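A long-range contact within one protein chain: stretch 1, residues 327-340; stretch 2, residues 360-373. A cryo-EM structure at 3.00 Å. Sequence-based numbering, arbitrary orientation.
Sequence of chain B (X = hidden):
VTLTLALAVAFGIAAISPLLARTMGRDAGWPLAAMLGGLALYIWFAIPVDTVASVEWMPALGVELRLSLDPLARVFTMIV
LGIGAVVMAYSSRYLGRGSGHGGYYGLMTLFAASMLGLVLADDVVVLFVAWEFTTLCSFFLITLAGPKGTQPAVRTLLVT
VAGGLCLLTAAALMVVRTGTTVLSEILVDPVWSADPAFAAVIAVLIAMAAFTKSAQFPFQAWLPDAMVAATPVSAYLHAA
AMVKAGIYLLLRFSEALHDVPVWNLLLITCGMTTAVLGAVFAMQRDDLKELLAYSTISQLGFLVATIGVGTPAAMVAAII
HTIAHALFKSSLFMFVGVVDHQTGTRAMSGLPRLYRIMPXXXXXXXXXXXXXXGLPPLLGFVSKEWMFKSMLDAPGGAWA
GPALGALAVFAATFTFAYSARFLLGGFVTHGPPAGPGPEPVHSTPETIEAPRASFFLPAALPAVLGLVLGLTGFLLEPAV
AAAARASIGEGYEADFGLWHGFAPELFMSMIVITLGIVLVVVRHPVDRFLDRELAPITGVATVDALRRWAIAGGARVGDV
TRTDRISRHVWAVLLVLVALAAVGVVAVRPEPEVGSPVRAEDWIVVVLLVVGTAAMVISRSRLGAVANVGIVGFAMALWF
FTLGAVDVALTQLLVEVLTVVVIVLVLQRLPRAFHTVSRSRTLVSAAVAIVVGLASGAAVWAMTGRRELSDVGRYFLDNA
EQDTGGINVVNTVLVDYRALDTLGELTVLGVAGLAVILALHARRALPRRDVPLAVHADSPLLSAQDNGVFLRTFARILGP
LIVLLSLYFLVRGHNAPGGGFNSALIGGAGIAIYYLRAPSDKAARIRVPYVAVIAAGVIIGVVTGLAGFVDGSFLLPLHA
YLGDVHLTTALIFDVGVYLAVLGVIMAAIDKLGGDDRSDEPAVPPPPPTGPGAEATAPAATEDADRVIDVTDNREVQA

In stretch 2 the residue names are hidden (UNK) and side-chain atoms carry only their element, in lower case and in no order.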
ATOM      1  N   LEU B 327     -48.727 -20.870 -13.759  1.00 78.49           N
ATOM      2  CA  LEU B 327     -49.590 -20.793 -14.932  1.00 78.49           C
ATOM      3  C   LEU B 327     -50.331 -19.459 -14.995  1.00 78.49           C
ATOM      4  O   LEU B 327     -50.178 -18.694 -15.958  1.00 78.49           O
ATOM      5  CB  LEU B 327     -50.581 -21.959 -14.934  1.00 78.49           C
ATOM      6  CG  LEU B 327     -49.979 -23.332 -15.225  1.00 78.49           C
ATOM      7  CD1 LEU B 327     -51.055 -24.399 -15.216  1.00 78.49           C
ATOM      8  CD2 LEU B 327     -49.251 -23.316 -16.554  1.00 78.49           C
ATOM      9  N   PHE B 328     -51.138 -19.158 -13.972  1.00 79.39           N
ATOM     10  CA  PHE B 328     -52.066 -18.041 -14.117  1.00 79.39           C
ATOM     11  C   PHE B 328     -51.362 -16.693 -14.037  1.00 79.39           C
ATOM     12  O   PHE B 328     -51.780 -15.752 -14.715  1.00 79.39           O
ATOM     13  CB  PHE B 328     -53.234 -18.140 -13.116  1.00 79.39           C
ATOM     14  CG  PHE B 328     -52.875 -17.909 -11.661  1.00 79.39           C
ATOM     15  CD1 PHE B 328     -52.487 -16.666 -11.195  1.00 79.39           C
ATOM     16  CD2 PHE B 328     -53.036 -18.928 -10.739  1.00 79.39           C
ATOM     17  CE1 PHE B 328     -52.188 -16.470  -9.861  1.00 79.39           C
ATOM     18  CE2 PHE B 328     -52.747 -18.734  -9.406  1.00 79.39           C
ATOM     19  CZ  PHE B 328     -52.324 -17.504  -8.966  1.00 79.39           C
ATOM     20  N   LYS B 329     -50.287 -16.569 -13.258  1.00 78.22           N
ATOM     21  CA  LYS B 329     -49.584 -15.293 -13.206  1.00 78.22           C
ATOM     22  C   LYS B 329     -48.821 -15.035 -14.497  1.00 78.22           C
ATOM     23  O   LYS B 329     -48.778 -13.899 -14.983  1.00 78.22           O
ATOM     24  CB  LYS B 329     -48.640 -15.256 -12.008  1.00 78.22           C
ATOM     25  CG  LYS B 329     -48.011 -13.900 -11.775  1.00 78.22           C
ATOM     26  CD  LYS B 329     -49.058 -12.892 -11.354  1.00 78.22           C
ATOM     27  CE  LYS B 329     -49.745 -13.329 -10.078  1.00 78.22           C
ATOM     28  NZ  LYS B 329     -50.881 -12.435  -9.740  1.00 78.22           N
ATOM     29  N   SER B 330     -48.214 -16.077 -15.069  1.00 79.78           N
ATOM     30  CA  SER B 330     -47.573 -15.931 -16.371  1.00 79.78           C
ATOM     31  C   SER B 330     -48.579 -15.493 -17.425  1.00 79.78           C
ATOM     32  O   SER B 330     -48.320 -14.568 -18.206  1.00 79.78           O
ATOM     33  CB  SER B 330     -46.907 -17.243 -16.779  1.00 79.78           C
ATOM     34  OG  SER B 330     -46.588 -17.245 -18.157  1.00 79.78           O
ATOM     35  N   SER B 331     -49.743 -16.144 -17.456  1.00 81.21           N
ATOM     36  CA  SER B 331     -50.741 -15.766 -18.448  1.00 81.21           C
ATOM     37  C   SER B 331     -51.289 -14.368 -18.189  1.00 81.21           C
ATOM     38  O   SER B 331     -51.557 -13.629 -19.140  1.00 81.21           O
ATOM     39  CB  SER B 331     -51.874 -16.786 -18.475  1.00 81.21           C
ATOM     40  OG  SER B 331     -52.982 -16.322 -17.735  1.00 81.21           O
ATOM     41  N   LEU B 332     -51.429 -13.974 -16.922  1.00 81.29           N
ATOM     42  CA  LEU B 332     -51.899 -12.629 -16.608  1.00 81.29           C
ATOM     43  C   LEU B 332     -50.902 -11.577 -17.064  1.00 81.29           C
ATOM     44  O   LEU B 332     -51.290 -10.538 -17.609  1.00 81.29           O
ATOM     45  CB  LEU B 332     -52.149 -12.501 -15.109  1.00 81.29           C
ATOM     46  CG  LEU B 332     -53.569 -12.787 -14.642  1.00 81.29           C
ATOM     47  CD1 LEU B 332     -53.709 -12.431 -13.184  1.00 81.29           C
ATOM     48  CD2 LEU B 332     -54.558 -12.007 -15.481  1.00 81.29           C
ATOM     49  N   PHE B 333     -49.611 -11.823 -16.841  1.00 81.22           N
ATOM     50  CA  PHE B 333     -48.597 -10.876 -17.288  1.00 81.22           C
ATOM     51  C   PHE B 333     -48.572 -10.774 -18.804  1.00 81.22           C
ATOM     52  O   PHE B 333     -48.515  -9.670 -19.360  1.00 81.22           O
ATOM     53  CB  PHE B 333     -47.228 -11.289 -16.761  1.00 81.22           C
ATOM     54  CG  PHE B 333     -46.847 -10.609 -15.493  1.00 81.22           C
ATOM     55  CD1 PHE B 333     -46.690  -9.241 -15.456  1.00 81.22           C
ATOM     56  CD2 PHE B 333     -46.650 -11.334 -14.335  1.00 81.22           C
ATOM     57  CE1 PHE B 333     -46.345  -8.610 -14.292  1.00 81.22           C
ATOM     58  CE2 PHE B 333     -46.302 -10.705 -13.166  1.00 81.22           C
ATOM     59  CZ  PHE B 333     -46.147  -9.341 -13.144  1.00 81.22           C
ATOM     60  N   MET B 334     -48.619 -11.914 -19.492  1.00 84.16           N
ATOM     61  CA  MET B 334     -48.605 -11.873 -20.947  1.00 84.16           C
ATOM     62  C   MET B 334     -49.865 -11.217 -21.500  1.00 84.16           C
ATOM     63  O   MET B 334     -49.807 -10.540 -22.533  1.00 84.16           O
ATOM     64  CB  MET B 334     -48.429 -13.284 -21.502  1.00 84.16           C
ATOM     65  CG  MET B 334     -47.036 -13.846 -21.274  1.00 84.16           C
ATOM     66  SD  MET B 334     -46.823 -15.487 -21.973  1.00 84.16           S
ATOM     67  CE  MET B 334     -48.003 -16.406 -20.996  1.00 84.16           C
ATOM     68  N   PHE B 335     -50.996 -11.354 -20.809  1.00 86.83           N
ATOM     69  CA  PHE B 335     -52.220 -10.716 -21.273  1.00 86.83           C
ATOM     70  C   PHE B 335     -52.205  -9.217 -21.012  1.00 86.83           C
ATOM     71  O   PHE B 335     -52.709  -8.440 -21.828  1.00 86.83           O
ATOM     72  CB  PHE B 335     -53.430 -11.366 -20.611  1.00 86.83           C
ATOM     73  CG  PHE B 335     -53.919 -12.584 -21.327  1.00 86.83           C
ATOM     74  CD1 PHE B 335     -53.961 -12.617 -22.708  1.00 86.83           C
ATOM     75  CD2 PHE B 335     -54.321 -13.703 -20.623  1.00 86.83           C
ATOM     76  CE1 PHE B 335     -54.404 -13.737 -23.371  1.00 86.83           C
ATOM     77  CE2 PHE B 335     -54.760 -14.828 -21.283  1.00 86.83           C
ATOM     78  CZ  PHE B 335     -54.806 -14.844 -22.659  1.00 86.83           C
ATOM     79  N   VAL B 336     -51.640  -8.788 -19.883  1.00 86.76           N
ATOM     80  CA  VAL B 336     -51.429  -7.360 -19.670  1.00 86.76           C
ATOM     81  C   VAL B 336     -50.538  -6.797 -20.766  1.00 86.76           C
ATOM     82  O   VAL B 336     -50.806  -5.722 -21.317  1.00 86.76           O
ATOM     83  CB  VAL B 336     -50.839  -7.107 -18.271  1.00 86.76           C
ATOM     84  CG1 VAL B 336     -50.504  -5.637 -18.088  1.00 86.76           C
ATOM     85  CG2 VAL B 336     -51.813  -7.557 -17.205  1.00 86.76           C
ATOM     86  N   GLY B 337     -49.484  -7.531 -21.123  1.00 88.57           N
ATOM     87  CA  GLY B 337     -48.617  -7.081 -22.197  1.00 88.57           C
ATOM     88  C   GLY B 337     -49.333  -6.979 -23.531  1.00 88.57           C
ATOM     89  O   GLY B 337     -49.138  -6.015 -24.277  1.00 88.57           O
ATOM     90  N   VAL B 338     -50.172  -7.967 -23.853  1.00 90.45           N
ATOM     91  CA  VAL B 338     -50.849  -7.951 -25.147  1.00 90.45           C
ATOM     92  C   VAL B 338     -51.908  -6.853 -25.188  1.00 90.45           C
ATOM     93  O   VAL B 338     -52.100  -6.202 -26.222  1.00 90.45           O
ATOM     94  CB  VAL B 338     -51.435  -9.338 -25.479  1.00 90.45           C
ATOM     95  CG1 VAL B 338     -52.701  -9.618 -24.699  1.00 90.45           C
ATOM     96  CG2 VAL B 338     -51.714  -9.442 -26.961  1.00 90.45           C
ATOM     97  N   VAL B 339     -52.590  -6.604 -24.066  1.00 93.80           N
ATOM     98  CA  VAL B 339     -53.588  -5.542 -24.040  1.00 93.80           C
ATOM     99  C   VAL B 339     -52.941  -4.167 -23.965  1.00 93.80           C
ATOM    100  O   VAL B 339     -53.595  -3.164 -24.272  1.00 93.80           O
ATOM    101  CB  VAL B 339     -54.571  -5.738 -22.873  1.00 93.80           C
ATOM    102  CG1 VAL B 339     -55.531  -4.569 -22.775  1.00 93.80           C
ATOM    103  CG2 VAL B 339     -55.330  -7.043 -23.036  1.00 93.80           C
ATOM    104  N   ASP B 340     -51.673  -4.093 -23.565  1.00 97.55           N
ATOM    105  CA  ASP B 340     -50.945  -2.833 -23.640  1.00 97.55           C
ATOM    106  C   ASP B 340     -50.442  -2.578 -25.055  1.00 97.55           C
ATOM    107  O   ASP B 340     -50.520  -1.452 -25.558  1.00 97.55           O
ATOM    108  CB  ASP B 340     -49.788  -2.840 -22.638  1.00 97.55           C
ATOM    109  CG  ASP B 340     -48.997  -1.545 -22.643  1.00 97.55           C
ATOM    110  OD1 ASP B 340     -49.564  -0.494 -22.277  1.00 97.55           O
ATOM    111  OD2 ASP B 340     -47.806  -1.579 -23.015  1.00 97.55           O
ATOM    112  N   UNK B 360     -61.448 -12.729 -27.808  1.00108.52           N
ATOM    113  CA  UNK B 360     -60.025 -12.968 -27.845  1.00108.52           C
ATOM    114  C   UNK B 360     -59.311 -12.857 -26.513  1.00108.52           C
ATOM    115  O   UNK B 360     -58.996 -13.884 -25.906  1.00108.52           O
ATOM    116  N   UNK B 361     -59.073 -11.642 -26.025  1.00105.62           N
ATOM    117  CA  UNK B 361     -58.188 -11.477 -24.877  1.00105.62           C
ATOM    118  C   UNK B 361     -58.895 -11.104 -23.585  1.00105.62           C
ATOM    119  O   UNK B 361     -58.209 -10.889 -22.582  1.00105.62           O
ATOM    120  o   UNK B 361     -56.331 -10.856 -26.309  1.00105.62           O
ATOM    121  c   UNK B 361     -56.206 -10.218 -23.994  1.00105.62           C
ATOM    122  c   UNK B 361     -57.115 -10.422 -25.191  1.00105.62           C
ATOM    123  N   UNK B 362     -60.221 -11.010 -23.557  1.00104.60           N
ATOM    124  CA  UNK B 362     -60.937 -10.787 -22.308  1.00104.60           C
ATOM    125  C   UNK B 362     -61.272 -12.086 -21.593  1.00104.60           C
ATOM    126  O   UNK B 362     -61.163 -12.157 -20.365  1.00104.60           O
ATOM    127  c   UNK B 362     -62.221  -9.993 -22.557  1.00104.60           C
ATOM    128  N   UNK B 363     -61.670 -13.122 -22.335  1.00 97.65           N
ATOM    129  CA  UNK B 363     -61.897 -14.420 -21.716  1.00 97.65           C
ATOM    130  C   UNK B 363     -60.591 -15.035 -21.236  1.00 97.65           C
ATOM    131  O   UNK B 363     -60.601 -15.852 -20.312  1.00 97.65           O
ATOM    132  c   UNK B 363     -62.637 -15.365 -22.681  1.00 97.65           C
ATOM    133  c   UNK B 363     -62.334 -16.928 -24.666  1.00 97.65           C
ATOM    134  c   UNK B 363     -63.754 -14.625 -23.398  1.00 97.65           C
ATOM    135  c   UNK B 363     -61.669 -15.989 -23.687  1.00 97.65           C
ATOM    136  N   UNK B 364     -59.456 -14.639 -21.811  1.00 94.07           N
ATOM    137  CA  UNK B 364     -58.183 -15.106 -21.291  1.00 94.07           C
ATOM    138  C   UNK B 364     -57.911 -14.581 -19.895  1.00 94.07           C
ATOM    139  O   UNK B 364     -57.545 -15.337 -18.989  1.00 94.07           O
ATOM    140  N   UNK B 365     -58.090 -13.275 -19.699  1.00 93.27           N
ATOM    141  CA  UNK B 365     -57.944 -12.714 -18.362  1.00 93.27           C
ATOM    142  C   UNK B 365     -59.037 -13.243 -17.443  1.00 93.27           C
ATOM    143  O   UNK B 365     -58.814 -13.421 -16.242  1.00 93.27           O
ATOM    144  c   UNK B 365     -57.942 -11.176 -18.431  1.00 93.27           C
ATOM    145  c   UNK B 365     -56.770 -10.696 -19.265  1.00 93.27           C
ATOM    146  c   UNK B 365     -57.887 -10.574 -17.041  1.00 93.27           C
ATOM    147  N   UNK B 366     -60.220 -13.534 -17.985  1.00 92.16           N
ATOM    148  CA  UNK B 366     -61.269 -14.132 -17.180  1.00 92.16           C
ATOM    149  C   UNK B 366     -60.976 -15.553 -16.747  1.00 92.16           C
ATOM    150  O   UNK B 366     -61.505 -15.999 -15.725  1.00 92.16           O
ATOM    151  N   UNK B 367     -60.163 -16.278 -17.512  1.00 89.51           N
ATOM    152  CA  UNK B 367     -59.718 -17.609 -17.124  1.00 89.51           C
ATOM    153  C   UNK B 367     -58.473 -17.581 -16.252  1.00 89.51           C
ATOM    154  O   UNK B 367     -58.210 -18.554 -15.538  1.00 89.51           O
ATOM    155  c   UNK B 367     -60.601 -19.254 -18.939  1.00 89.51           C
ATOM    156  c   UNK B 367     -61.103 -20.253 -17.916  1.00 89.51           C
ATOM    157  c   UNK B 367     -60.184 -19.956 -20.217  1.00 89.51           C
ATOM    158  c   UNK B 367     -59.433 -18.457 -18.366  1.00 89.51           C
ATOM    159  N   UNK B 368     -57.704 -16.497 -16.301  1.00 87.14           N
ATOM    160  CA  UNK B 368     -56.518 -16.371 -15.465  1.00 87.14           C
ATOM    161  C   UNK B 368     -56.843 -15.829 -14.077  1.00 87.14           C
ATOM    162  O   UNK B 368     -56.487 -16.444 -13.066  1.00 87.14           O
ATOM    163  c   UNK B 368     -55.492 -15.471 -16.151  1.00 87.14           C
ATOM    164  N   UNK B 369     -57.508 -14.674 -14.010  1.00 87.67           N
ATOM    165  CA  UNK B 369     -57.836 -14.083 -12.720  1.00 87.67           C
ATOM    166  C   UNK B 369     -58.817 -14.944 -11.936  1.00 87.67           C
ATOM    167  O   UNK B 369     -58.811 -14.914 -10.702  1.00 87.67           O
ATOM    168  c   UNK B 369     -58.401 -12.677 -12.916  1.00 87.67           C
ATOM    169  N   UNK B 370     -59.664 -15.710 -12.625  1.00 87.20           N
ATOM    170  CA  UNK B 370     -60.574 -16.607 -11.920  1.00 87.20           C
ATOM    171  C   UNK B 370     -59.807 -17.659 -11.133  1.00 87.20           C
ATOM    172  O   UNK B 370     -60.138 -17.944  -9.977  1.00 87.20           O
ATOM    173  c   UNK B 370     -61.533 -17.272 -12.904  1.00 87.20           C
ATOM    174  N   UNK B 371     -58.773 -18.246 -11.739  1.00 85.79           N
ATOM    175  CA  UNK B 371     -57.961 -19.211 -11.010  1.00 85.79           C
ATOM    176  C   UNK B 371     -57.053 -18.522 -10.003  1.00 85.79           C
ATOM    177  O   UNK B 371     -56.692 -19.122  -8.986  1.00 85.79           O
ATOM    178  c   UNK B 371     -57.136 -20.055 -11.978  1.00 85.79           C
ATOM    179  o   UNK B 371     -56.311 -20.963 -11.279  1.00 85.79           O
ATOM    180  N   UNK B 372     -56.668 -17.272 -10.267  1.00 85.47           N
ATOM    181  CA  UNK B 372     -55.940 -16.508  -9.258  1.00 85.47           C
ATOM    182  C   UNK B 372     -56.785 -16.324  -8.005  1.00 85.47           C
ATOM    183  O   UNK B 372     -56.267 -16.358  -6.883  1.00 85.47           O
ATOM    184  s   UNK B 372     -53.795 -12.982  -9.649  1.00 85.47           S
ATOM    185  c   UNK B 372     -54.678 -14.332  -8.852  1.00 85.47           C
ATOM    186  c   UNK B 372     -55.142 -11.851  -9.971  1.00 85.47           C
ATOM    187  c   UNK B 372     -55.515 -15.153  -9.818  1.00 85.47           C
ATOM    188  N   UNK B 373     -58.092 -16.131  -8.178  1.00 85.49           N
ATOM    189  CA  UNK B 373     -58.992 -16.017  -7.040  1.00 85.49           C
ATOM    190  C   UNK B 373     -59.401 -17.376  -6.495  1.00 85.49           C
ATOM    191  O   UNK B 373     -59.693 -17.499  -5.302  1.00 85.49           O
ATOM    192  c   UNK B 373     -60.235 -15.225  -7.434  1.00 85.49           C
TER

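Position 360 has no side-chain atoms, and its phi/psi of 92/-76° would jam a CB against the preceding carbonyl O: Gly 360. Position 361 carries three atoms, one carbon bearing an oxygen and a carbon. The terminal carbon lies 3.4 Å from Val 339 CG2 and 3.5 Å from Phe 335 CD1. A beta-branched C/O pair is threonine, so this is Thr 361, whose methyl CG2 also lies 3.6 Å from Val 338 CG1.

Position 362 has one carbon, pointing away from stretch 1: Ala 362. Position 363 has four carbons, forked at the first, one arm two carbons long; this is Ile 363, also directed away.

Position 364 has no side-chain atoms, and its CA lies 3.4 Å from Phe 335 CE2. An ideal CB would fall 2.3 Å from Phe 335 CZ, a clash, so the ring occupies the space a side chain would need: Gly 364. Position 365 has one carbon carrying two more, the fork of Val 365; CG2 is 3.7 Å from Phe 335 CB and CG1 3.9 Å from Leu 332 CD2.

Position 366 is bare, yet a CB would point away with room to spare; the absence of side-chain atoms alone gives Gly 366. Position 367 has four carbons forked at the second, hence Leu 367, its side chain no nearer than 6.6 Å to stretch 1.

Position 368 has a lone carbon aimed toward stretch 1, with CB 3.1 Å from Ser 331 OG and 3.6 Å from Leu 332 CG: Ala 368. Position 369 has one carbon, pointing away from stretch 1, but its backbone N lies 4.2 Å from Leu 332 CD2: Ala 369. Position 370 has one carbon, out of reach of stretch 1: Ala 370.

Position 371 has a carbon then an oxygen, the oxygen 3.9 Å from Phe 328 CD2. This is Ser 371, whose OG is hydrogen-bonded elsewhere in the structure. Position 372 has an unbranched chain of two carbons, sulfur and carbon, which only methionine supplies. In Met 372, CG lies 3.4 Å from Phe 328 CE1 and CE 3.6 Å from Leu 332 CD1. Position 373 has one carbon, pointing away: Ala 373.

The contact is packing without cross-stretch hydrogen bonds. The helix axes approach to 8.7 Å at 143°, burying 581 Å² in total. Near Phe 328 and Ala 368 the CA atoms come within 4.9 Å, a spacing compatible with alanine's small side chain. Leu 332 is a knob among Val 365, Ala 368, Ala 369 and Met 372. Met 372 CA sits 3.7 Å from the Phe 328 ring centroid, 8° off its normal, a CH-pi contact over the face.

Stretch 2, residues 360-373: GTAIGVGLAAASMA
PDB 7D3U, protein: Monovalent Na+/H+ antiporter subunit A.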